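Local coordinates for peptidase M16 inactive domain family protein (Pseudomonas fluorescens, PDB 3GWB) that belongs to the M16 peptidase family and carries its inactive domain, so any metal-dependent hydrolase activity of its own is uncertain, at residues A[254-259]-A[310-315]. Sequence-based numbering, arbitrary orientation.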
# COMPACT_ATOMS: atom_id res chain seq x y z
N LEU A 254 -15.97 18.89 4.17
CA LEU A 254 -17.01 19.73 3.57
C LEU A 254 -17.22 19.19 2.17
O LEU A 254 -16.27 18.75 1.52
CB LEU A 254 -16.56 21.19 3.49
CG LEU A 254 -16.17 21.90 4.79
CD1 LEU A 254 -14.78 21.45 5.22
CD2 LEU A 254 -16.18 23.40 4.56
N ALA A 255 -18.46 19.22 1.70
CA ALA A 255 -18.74 18.70 0.38
C ALA A 255 -20.11 19.08 -0.15
O ALA A 255 -20.97 19.56 0.59
CB ALA A 255 -18.61 17.17 0.39
N GLN A 256 -20.28 18.86 -1.45
CA GLN A 256 -21.52 19.11 -2.16
C GLN A 256 -21.35 18.37 -3.47
O GLN A 256 -20.26 17.89 -3.77
CB GLN A 256 -21.74 20.60 -2.40
CG GLN A 256 -20.60 21.34 -3.06
CD GLN A 256 -20.92 22.82 -3.24
OE1 GLN A 256 -21.61 23.21 -4.19
NE2 GLN A 256 -20.45 23.64 -2.31
N LEU A 257 -22.43 18.26 -4.24
CA LEU A 257 -22.35 17.56 -5.51
C LEU A 257 -21.44 18.29 -6.48
O LEU A 257 -21.55 19.50 -6.67
CB LEU A 257 -23.74 17.41 -6.12
CG LEU A 257 -24.71 16.50 -5.35
CD1 LEU A 257 -26.03 16.41 -6.11
CD2 LEU A 257 -24.09 15.12 -5.19
N GLY A 258 -20.53 17.54 -7.10
CA GLY A 258 -19.62 18.12 -8.06
C GLY A 258 -20.13 17.88 -9.46
O GLY A 258 -21.34 17.95 -9.70
N ILE A 259 -19.23 17.59 -10.38
CA ILE A 259 -19.62 17.34 -11.76
C ILE A 259 -19.51 15.86 -12.10
O ILE A 259 -18.95 15.07 -11.33
CB ILE A 259 -18.70 18.10 -12.74
CG1 ILE A 259 -17.24 17.70 -12.49
CG2 ILE A 259 -18.88 19.60 -12.57
CD1 ILE A 259 -16.31 18.03 -13.63
N GLY A 310 -20.46 13.25 -9.31
CA GLY A 310 -19.59 12.81 -8.25
C GLY A 310 -19.49 13.93 -7.24
O GLY A 310 -19.95 15.04 -7.51
N PRO A 311 -18.87 13.70 -6.08
CA PRO A 311 -18.79 14.79 -5.12
C PRO A 311 -17.58 15.73 -5.25
O PRO A 311 -16.58 15.41 -5.89
CB PRO A 311 -18.77 14.05 -3.80
CG PRO A 311 -17.87 12.88 -4.15
CD PRO A 311 -18.39 12.44 -5.50
N PHE A 312 -17.72 16.90 -4.65
CA PHE A 312 -16.63 17.87 -4.57
C PHE A 312 -16.43 17.84 -3.06
O PHE A 312 -17.40 17.99 -2.30
CB PHE A 312 -17.05 19.27 -4.98
CG PHE A 312 -16.05 20.32 -4.56
CD1 PHE A 312 -14.84 20.47 -5.23
CD2 PHE A 312 -16.30 21.12 -3.44
CE1 PHE A 312 -13.88 21.38 -4.77
CE2 PHE A 312 -15.35 22.03 -2.97
CZ PHE A 312 -14.13 22.17 -3.65
N MSE A 313 -15.19 17.65 -2.63
CA MSE A 313 -14.93 17.54 -1.21
C MSE A 313 -13.63 18.21 -0.76
O MSE A 313 -12.65 18.25 -1.50
CB MSE A 313 -14.90 16.06 -0.84
CG MSE A 313 -14.92 15.73 0.63
SE MSE A 313 -15.04 13.94 0.85
CE MSE A 313 -16.48 13.58 -0.17
N ILE A 314 -13.66 18.74 0.46
CA ILE A 314 -12.50 19.37 1.07
C ILE A 314 -12.32 18.66 2.40
O ILE A 314 -13.29 18.48 3.13
CB ILE A 314 -12.74 20.85 1.39
CG1 ILE A 314 -12.94 21.65 0.11
CG2 ILE A 314 -11.56 21.40 2.21
CD1 ILE A 314 -13.37 23.08 0.35
N ASN A 315 -11.09 18.26 2.72
CA ASN A 315 -10.87 17.58 3.99
C ASN A 315 -9.55 17.95 4.65
O ASN A 315 -8.56 18.25 3.97
CB ASN A 315 -10.95 16.07 3.82
CG ASN A 315 -9.85 15.54 2.93
OD1 ASN A 315 -9.89 15.70 1.71
ND2 ASN A 315 -8.86 14.91 3.54
O HOH W 1 -17.18 15.74 -9.22
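Ile259 O is gripped twice at one end of a pair of antiparallel strands: Gly310 N donates to Ile259 O at 3.1 Å, approaching from well above the carbonyl plane, and a water donates to Ile259 O as well, its oxygen 2.8 Å away. That water makes a second, weak bond to Pro311 O, tying Ile259 to Pro311. The ladder itself joins two neighbouring inner strands of the C-terminal mixed sheet, in the M16 inactive domain, and it illustrates how such a sheet sorts its side chains. Leu254 with Ile314 and Gln256 with Phe312 are hydrogen-bonded pairs, and all four side chains lie on one face. Ala255 and Met313, a non-hydrogen-bonded pair between them, point to the other, where Leu155 of helix 147-160 touches the alanine. Further along, Gly258 N reaches Gly310 O at 2.6 Å, a bond bent to 144° at the hydrogen.

Phe312 has CG anti to the backbone N (chi1 165°), and its ring takes Gln256 CG obliquely, the nearest ring atom being CD2 at 4.3 Å. Residues Asn273 and Leu276 of helix 266-277 also pack on Phe312, while the buried Gln256 amide sends NE2 to Asn409 O. On the opposite face the selenomethionine Met313 lays CG 4.0 Å from Ala255 CB. Leu254 O accepts from Ile314 N and also receives a CA-H...O contact from Met313 CA at 3.3 Å.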